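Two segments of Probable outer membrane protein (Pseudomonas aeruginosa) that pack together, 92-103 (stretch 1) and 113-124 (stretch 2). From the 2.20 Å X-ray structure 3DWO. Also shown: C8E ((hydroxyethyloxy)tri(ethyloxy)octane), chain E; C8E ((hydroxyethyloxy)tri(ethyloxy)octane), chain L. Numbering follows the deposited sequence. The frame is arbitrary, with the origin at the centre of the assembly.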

ATOM      1  N   GLY A  92       4.464   0.264 -13.843  1.00 18.47           N
ATOM      2  CA  GLY A  92       5.217   0.022 -12.625  1.00 15.74           C
ATOM      3  C   GLY A  92       6.167   1.142 -12.234  1.00 17.92           C
ATOM      4  O   GLY A  92       6.198   2.203 -12.866  1.00 15.34           O
ATOM      5  N   PHE A  93       6.963   0.891 -11.198  1.00 17.27           N
ATOM      6  CA  PHE A  93       7.908   1.878 -10.694  1.00 19.12           C
ATOM      7  C   PHE A  93       9.071   1.230  -9.957  1.00 20.27           C
ATOM      8  O   PHE A  93       9.147   0.012  -9.805  1.00 20.93           O
ATOM      9  CB  PHE A  93       7.208   2.801  -9.700  1.00 17.51           C
ATOM     10  CG  PHE A  93       6.585   2.064  -8.542  1.00 21.47           C
ATOM     11  CD1 PHE A  93       5.338   1.452  -8.676  1.00 20.19           C
ATOM     12  CD2 PHE A  93       7.268   1.926  -7.337  1.00 20.88           C
ATOM     13  CE1 PHE A  93       4.780   0.711  -7.625  1.00 22.25           C
ATOM     14  CE2 PHE A  93       6.723   1.189  -6.282  1.00 22.51           C
ATOM     15  CZ  PHE A  93       5.475   0.580  -6.428  1.00 22.47           C
ATOM     16  N   GLY A  94       9.966   2.092  -9.494  1.00 21.90           N
ATOM     17  CA  GLY A  94      11.116   1.698  -8.712  1.00 21.12           C
ATOM     18  C   GLY A  94      11.078   2.737  -7.608  1.00 22.56           C
ATOM     19  O   GLY A  94      10.895   3.922  -7.899  1.00 23.46           O
ATOM     20  N   ALA A  95      11.217   2.326  -6.353  1.00 23.10           N
ATOM     21  CA  ALA A  95      11.180   3.285  -5.254  1.00 23.41           C
ATOM     22  C   ALA A  95      12.084   2.905  -4.091  1.00 25.25           C
ATOM     23  O   ALA A  95      12.370   1.732  -3.864  1.00 24.10           O
ATOM     24  CB  ALA A  95       9.749   3.448  -4.760  1.00 24.96           C
ATOM     25  N   TRP A  96      12.535   3.915  -3.357  1.00 25.71           N
ATOM     26  CA  TRP A  96      13.378   3.687  -2.195  1.00 28.15           C
ATOM     27  C   TRP A  96      12.498   3.767  -0.957  1.00 29.28           C
ATOM     28  O   TRP A  96      11.624   4.624  -0.872  1.00 29.46           O
ATOM     29  CB  TRP A  96      14.474   4.750  -2.097  1.00 29.31           C
ATOM     30  CG  TRP A  96      15.463   4.689  -3.205  1.00 30.10           C
ATOM     31  CD1 TRP A  96      15.420   5.372  -4.382  1.00 30.14           C
ATOM     32  CD2 TRP A  96      16.618   3.848  -3.267  1.00 31.10           C
ATOM     33  NE1 TRP A  96      16.479   5.006  -5.181  1.00 32.65           N
ATOM     34  CE2 TRP A  96      17.229   4.071  -4.519  1.00 33.26           C
ATOM     35  CE3 TRP A  96      17.194   2.923  -2.385  1.00 32.82           C
ATOM     36  CZ2 TRP A  96      18.393   3.401  -4.914  1.00 34.16           C
ATOM     37  CZ3 TRP A  96      18.351   2.256  -2.775  1.00 32.95           C
ATOM     38  CH2 TRP A  96      18.937   2.499  -4.031  1.00 33.97           C
ATOM     39  N   LEU A  97      12.722   2.866  -0.007  1.00 29.89           N
ATOM     40  CA  LEU A  97      11.950   2.859   1.227  1.00 31.74           C
ATOM     41  C   LEU A  97      12.846   2.673   2.433  1.00 32.03           C
ATOM     42  O   LEU A  97      13.326   1.569   2.708  1.00 31.00           O
ATOM     43  CB  LEU A  97      10.898   1.753   1.224  1.00 33.69           C
ATOM     44  CG  LEU A  97       9.663   1.981   0.361  1.00 36.94           C
ATOM     45  CD1 LEU A  97       9.974   1.642  -1.086  1.00 38.64           C
ATOM     46  CD2 LEU A  97       8.532   1.112   0.889  1.00 37.51           C
ATOM     47  N   PRO A  98      13.083   3.763   3.171  1.00 31.49           N
ATOM     48  CA  PRO A  98      13.925   3.752   4.363  1.00 31.27           C
ATOM     49  C   PRO A  98      13.114   3.279   5.559  1.00 31.36           C
ATOM     50  O   PRO A  98      11.888   3.367   5.561  1.00 30.29           O
ATOM     51  CB  PRO A  98      14.327   5.211   4.495  1.00 32.49           C
ATOM     52  CG  PRO A  98      13.046   5.908   4.122  1.00 32.22           C
ATOM     53  CD  PRO A  98      12.590   5.125   2.893  1.00 31.74           C
ATOM     54  N   THR A  99      13.809   2.775   6.568  1.00 31.95           N
ATOM     55  CA  THR A  99      13.173   2.310   7.786  1.00 33.21           C
ATOM     56  C   THR A  99      14.208   2.401   8.903  1.00 33.76           C
ATOM     57  O   THR A  99      15.367   2.022   8.721  1.00 34.18           O
ATOM     58  CB  THR A  99      12.668   0.865   7.635  1.00 35.52           C
ATOM     59  OG1 THR A  99      11.552   0.843   6.732  1.00 37.67           O
ATOM     60  CG2 THR A  99      12.231   0.306   8.976  1.00 37.11           C
ATOM     61  N   GLY A 100      13.792   2.935  10.047  1.00 32.46           N
ATOM     62  CA  GLY A 100      14.708   3.078  11.164  1.00 30.46           C
ATOM     63  C   GLY A 100      14.144   2.565  12.474  1.00 29.83           C
ATOM     64  O   GLY A 100      12.965   2.756  12.769  1.00 28.00           O
ATOM     65  N   PHE A 101      14.992   1.910  13.261  1.00 29.18           N
ATOM     66  CA  PHE A 101      14.570   1.376  14.548  1.00 29.42           C
ATOM     67  C   PHE A 101      15.600   1.660  15.630  1.00 31.77           C
ATOM     68  O   PHE A 101      16.812   1.564  15.408  1.00 31.61           O
ATOM     69  CB  PHE A 101      14.349  -0.134  14.462  1.00 28.71           C
ATOM     70  CG  PHE A 101      13.245  -0.538  13.527  1.00 28.41           C
ATOM     71  CD1 PHE A 101      11.917  -0.260  13.834  1.00 25.96           C
ATOM     72  CD2 PHE A 101      13.534  -1.211  12.341  1.00 26.12           C
ATOM     73  CE1 PHE A 101      10.888  -0.649  12.973  1.00 27.80           C
ATOM     74  CE2 PHE A 101      12.519  -1.604  11.476  1.00 27.01           C
ATOM     75  CZ  PHE A 101      11.191  -1.324  11.790  1.00 27.17           C
ATOM     76  N   LEU A 102      15.104   2.010  16.806  1.00 32.08           N
ATOM     77  CA  LEU A 102      15.965   2.287  17.940  1.00 33.60           C
ATOM     78  C   LEU A 102      15.319   1.698  19.185  1.00 33.63           C
ATOM     79  O   LEU A 102      14.148   1.953  19.468  1.00 34.88           O
ATOM     80  CB  LEU A 102      16.161   3.795  18.109  1.00 32.75           C
ATOM     81  CG  LEU A 102      16.951   4.207  19.352  1.00 34.58           C
ATOM     82  CD1 LEU A 102      18.354   3.623  19.292  1.00 34.41           C
ATOM     83  CD2 LEU A 102      17.002   5.718  19.436  1.00 34.76           C
ATOM     84  N   VAL A 103      16.079   0.888  19.912  1.00 33.33           N
ATOM     85  CA  VAL A 103      15.579   0.282  21.135  1.00 33.14           C
ATOM     86  C   VAL A 103      16.528   0.625  22.277  1.00 33.75           C
ATOM     87  O   VAL A 103      17.735   0.394  22.189  1.00 30.36           O
ATOM     88  CB  VAL A 103      15.463  -1.242  21.007  1.00 33.42           C
ATOM     89  CG1 VAL A 103      15.029  -1.833  22.339  1.00 33.40           C
ATOM     90  CG2 VAL A 103      14.456  -1.594  19.921  1.00 32.06           C
ATOM     91  N   GLY A 113      11.097   2.351  22.621  1.00 34.36           N
ATOM     92  CA  GLY A 113      11.284   2.116  21.201  1.00 33.72           C
ATOM     93  C   GLY A 113      10.924   3.298  20.317  1.00 33.11           C
ATOM     94  O   GLY A 113       9.916   3.974  20.532  1.00 33.28           O
ATOM     95  N   LEU A 114      11.757   3.533  19.309  1.00 32.29           N
ATOM     96  CA  LEU A 114      11.571   4.625  18.360  1.00 32.13           C
ATOM     97  C   LEU A 114      11.739   4.063  16.957  1.00 31.76           C
ATOM     98  O   LEU A 114      12.584   3.195  16.735  1.00 29.70           O
ATOM     99  CB  LEU A 114      12.635   5.698  18.592  1.00 32.63           C
ATOM    100  CG  LEU A 114      12.223   7.103  19.021  1.00 34.81           C
ATOM    101  CD1 LEU A 114      11.152   7.034  20.082  1.00 33.66           C
ATOM    102  CD2 LEU A 114      13.451   7.846  19.530  1.00 33.60           C
ATOM    103  N   SER A 115      10.952   4.553  16.005  1.00 30.73           N
ATOM    104  CA  SER A 115      11.093   4.053  14.645  1.00 31.13           C
ATOM    105  C   SER A 115      10.471   4.931  13.573  1.00 29.30           C
ATOM    106  O   SER A 115       9.563   5.722  13.834  1.00 29.43           O
ATOM    107  CB  SER A 115      10.497   2.645  14.532  1.00 31.65           C
ATOM    108  OG  SER A 115       9.083   2.690  14.437  1.00 33.92           O
ATOM    109  N   GLN A 116      10.998   4.787  12.364  1.00 28.18           N
ATOM    110  CA  GLN A 116      10.501   5.495  11.199  1.00 28.07           C
ATOM    111  C   GLN A 116      10.070   4.355  10.295  1.00 28.05           C
ATOM    112  O   GLN A 116      10.881   3.495   9.947  1.00 27.47           O
ATOM    113  CB  GLN A 116      11.606   6.321  10.547  1.00 28.95           C
ATOM    114  CG  GLN A 116      11.249   6.844   9.172  1.00 30.39           C
ATOM    115  CD  GLN A 116      11.604   5.859   8.080  1.00 32.36           C
ATOM    116  OE1 GLN A 116      12.769   5.502   7.916  1.00 31.71           O
ATOM    117  NE2 GLN A 116      10.604   5.413   7.329  1.00 34.10           N
ATOM    118  N   VAL A 117       8.792   4.350   9.933  1.00 26.97           N
ATOM    119  CA  VAL A 117       8.216   3.288   9.116  1.00 27.76           C
ATOM    120  C   VAL A 117       7.414   3.786   7.906  1.00 26.57           C
ATOM    121  O   VAL A 117       7.074   4.967   7.812  1.00 27.15           O
ATOM    122  CB  VAL A 117       7.314   2.397  10.018  1.00 29.59           C
ATOM    123  CG1 VAL A 117       6.377   1.562   9.184  1.00 34.26           C
ATOM    124  CG2 VAL A 117       8.188   1.490  10.878  1.00 28.86           C
ATOM    125  N   VAL A 118       7.134   2.870   6.979  1.00 24.27           N
ATOM    126  CA  VAL A 118       6.361   3.163   5.774  1.00 22.17           C
ATOM    127  C   VAL A 118       5.252   2.107   5.684  1.00 22.59           C
ATOM    128  O   VAL A 118       5.389   1.105   4.984  1.00 20.47           O
ATOM    129  CB  VAL A 118       7.249   3.079   4.509  1.00 22.81           C
ATOM    130  CG1 VAL A 118       6.467   3.553   3.288  1.00 22.87           C
ATOM    131  CG2 VAL A 118       8.507   3.933   4.693  1.00 23.31           C
ATOM    132  N   PRO A 119       4.134   2.326   6.398  1.00 22.82           N
ATOM    133  CA  PRO A 119       2.995   1.400   6.421  1.00 23.86           C
ATOM    134  C   PRO A 119       2.250   1.224   5.102  1.00 26.23           C
ATOM    135  O   PRO A 119       1.756   0.134   4.798  1.00 25.94           O
ATOM    136  CB  PRO A 119       2.073   2.004   7.488  1.00 23.00           C
ATOM    137  CG  PRO A 119       2.979   2.864   8.318  1.00 21.85           C
ATOM    138  CD  PRO A 119       3.883   3.471   7.289  1.00 23.57           C
ATOM    139  N   MET A 120       2.161   2.303   4.331  1.00 25.95           N
ATOM    140  CA  MET A 120       1.423   2.276   3.079  1.00 26.31           C
ATOM    141  C   MET A 120       2.202   2.833   1.901  1.00 26.36           C
ATOM    142  O   MET A 120       2.955   3.803   2.031  1.00 24.19           O
ATOM    143  CB  MET A 120       0.121   3.060   3.258  1.00 26.84           C
ATOM    144  CG  MET A 120      -1.123   2.290   2.865  1.00 31.84           C
ATOM    145  SD  MET A 120      -2.531   2.646   3.938  1.00 29.55           S
ATOM    146  CE  MET A 120      -2.752   4.433   3.599  1.00 28.04           C
ATOM    147  N   GLY A 121       2.004   2.213   0.745  1.00 26.66           N
ATOM    148  CA  GLY A 121       2.691   2.658  -0.447  1.00 28.05           C
ATOM    149  C   GLY A 121       2.328   1.877  -1.694  1.00 29.49           C
ATOM    150  O   GLY A 121       2.343   0.646  -1.692  1.00 29.72           O
ATOM    151  N   MET A 122       1.982   2.595  -2.757  1.00 27.16           N
ATOM    152  CA  MET A 122       1.656   1.971  -4.033  1.00 27.27           C
ATOM    153  C   MET A 122       1.713   3.034  -5.108  1.00 25.24           C
ATOM    154  O   MET A 122       1.583   4.228  -4.830  1.00 25.50           O
ATOM    155  CB  MET A 122       0.275   1.312  -4.013  1.00 27.85           C
ATOM    156  CG  MET A 122      -0.102   0.600  -5.322  1.00 31.06           C
ATOM    157  SD  MET A 122       1.186  -0.444  -6.109  1.00 31.12           S
ATOM    158  CE  MET A 122       1.620  -1.545  -4.754  1.00 33.81           C
ATOM    159  N   ARG A 123       1.913   2.601  -6.340  1.00 22.36           N
ATOM    160  CA  ARG A 123       2.018   3.546  -7.426  1.00 22.08           C
ATOM    161  C   ARG A 123       1.755   2.849  -8.749  1.00 20.18           C
ATOM    162  O   ARG A 123       2.195   1.725  -8.960  1.00 18.54           O
ATOM    163  CB  ARG A 123       3.426   4.147  -7.412  1.00 22.78           C
ATOM    164  CG  ARG A 123       3.727   5.159  -8.504  1.00 29.44           C
ATOM    165  CD  ARG A 123       5.148   5.689  -8.328  1.00 30.28           C
ATOM    166  NE  ARG A 123       5.389   6.957  -9.019  1.00 34.91           N
ATOM    167  CZ  ARG A 123       5.473   7.097 -10.335  1.00 33.47           C
ATOM    168  NH1 ARG A 123       5.331   6.041 -11.130  1.00 38.87           N
ATOM    169  NH2 ARG A 123       5.709   8.294 -10.855  1.00 31.46           N
ATOM    170  N   SER A 124       1.004   3.509  -9.621  1.00 17.13           N
ATOM    171  CA  SER A 124       0.735   2.972 -10.939  1.00 18.60           C
ATOM    172  C   SER A 124       0.490   4.173 -11.835  1.00 18.38           C
ATOM    173  O   SER A 124      -0.302   5.049 -11.500  1.00 20.10           O
ATOM    174  CB  SER A 124      -0.482   2.015 -10.925  1.00 18.83           C
ATOM    175  OG  SER A 124      -1.667   2.634 -10.444  1.00 16.93           O
TER
HETATM  176  C1  C8E E 455       6.354   5.829  -3.295  1.00 56.73           C
HETATM  177  C2  C8E E 455       5.648   4.622  -3.703  1.00 55.98           C
HETATM  178  C3  C8E E 455       5.345   3.702  -2.610  1.00 56.21           C
HETATM  179  C4  C8E E 455       6.375   2.678  -2.601  1.00 56.05           C
HETATM  180  C5  C8E E 455       5.732   1.359  -2.429  1.00 57.13           C
HETATM  181  C6  C8E E 455       6.705   0.395  -1.967  1.00 57.82           C
HETATM  182  C7  C8E E 455       5.941  -0.825  -2.120  1.00 57.67           C
HETATM  183  C8  C8E E 455       6.819  -1.839  -2.717  1.00 59.25           C
HETATM  184  O9  C8E E 455       6.664  -3.241  -2.666  1.00 60.92           O
HETATM  185  C10 C8E E 455       6.655  -3.902  -1.417  1.00 60.89           C
HETATM  186  C11 C8E E 455       6.464  -5.347  -1.761  1.00 62.22           C
HETATM  187  O12 C8E E 455       5.262  -5.540  -2.532  1.00 62.26           O
HETATM  188  C13 C8E E 455       5.156  -6.826  -3.206  1.00 62.83           C
HETATM  189  C14 C8E E 455       4.415  -7.100  -4.553  1.00 62.71           C
HETATM  190  O15 C8E E 455       4.488  -6.428  -5.843  1.00 63.27           O
HETATM  191  C16 C8E E 455       3.521  -5.361  -5.925  1.00 63.68           C
HETATM  192  C17 C8E E 455       2.152  -5.780  -6.485  1.00 64.61           C
HETATM  193  O18 C8E E 455       1.694  -5.413  -7.801  1.00 64.80           O
HETATM  194  C19 C8E E 455       0.965  -4.153  -7.802  1.00 65.14           C
HETATM  195  C20 C8E E 455      -0.568  -4.036  -8.128  1.00 64.97           C
HETATM  196  O21 C8E E 455      -1.481  -3.815  -7.049  1.00 64.70           O
HETATM  197  C1  C8E L 462      13.228   7.402  14.394  1.00 55.31           C
HETATM  198  C2  C8E L 462      14.429   6.682  14.789  1.00 55.10           C
HETATM  199  C3  C8E L 462      15.088   5.955  13.705  1.00 55.80           C
HETATM  200  C4  C8E L 462      16.284   5.349  14.261  1.00 55.84           C
HETATM  201  C5  C8E L 462      17.453   5.769  13.451  1.00 57.20           C
HETATM  202  C6  C8E L 462      18.630   5.021  13.838  1.00 56.71           C
HETATM  203  O   HOH W   1       8.645   0.221   7.058  1.00 33.24           O

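The two stretches are antiparallel strands that bury 698 Å² between them. They pair closely at one end, from Gly100 to Val103 against Gly113 to Gln116. They part in the middle, where side chains and a detergent chain fill the gap, and come closer again at Gly92 and Phe93. Phe93, Gln116 and Arg123 have the most surface covered.

Backbone hydrogen bonds hold the paired end. Gly100 N donates to Gln116 O at 3.0 Å, and Gln116 N donates to Gly100 O at 2.9 Å. One step along, Leu102 N to Leu114 O is 2.8 Å and Leu114 N to Leu102 O is 2.9 Å. The side chains of Leu102 and Leu114 lie on the same face of the sheet and touch, CB to CB, at 4.0 Å. Phe101 and Ser115 pair on the other face. The end of the Phe101 side chain leans to the second strand, with Phe101 CD1 3.3 Å from Ser115 CB. The same ring reaches Val117, with Phe101 CE1 to Val117 CG2 at 4.0 Å.

Gln116 extends the ladder where the regular pairing stops. Its side chain bends back to the first strand, with chi1 t and chi2 m. There Gln116 NE2 donates to Pro98 O at 3.0 Å. Proline has no backbone NH to give, but its carbonyl still accepts, and a side-chain amide supplies the donor. Beyond this point a water links the strands. Water 1 bonds to Thr99 OG1 at 3.0 Å and accepts from Val118 N at 3.1 Å. Val118 also packs on Leu97, with Leu97 CD2 to Val118 CG1 at 4.0 Å.

Phe93 is buried and points toward the second strand with chi1 p. Arg123 CB lies over one face of the Phe93 ring, 3.8 Å from the ring centroid, in a CH-pi contact. Met122 SD sits at the edge of the Phe93 ring, 5.3 Å from the centroid. Phe93 CE1 also comes within 3.1 Å of Arg123 O. The Arg123 side chain is extended through chi3, and its CG and CD continue on the same side of the Phe93 ring plane as CB; the residue as a whole is partly exposed.

Between these two clusters lies the C8E of chain E. C6 of the C8E of chain E is 3.5 Å from Leu97 CD2, and C5 of the same C8E is 3.5 Å from Gly121 C. A CB on Gly121 would clash with C3 of this C8E. Gly100 is similarly placed beside the C8E of chain L, whose C3 is 3.7 Å from Gly100 C. A CB on Gly100 would come within 2.8 Å of C3 of the C8E of chain L.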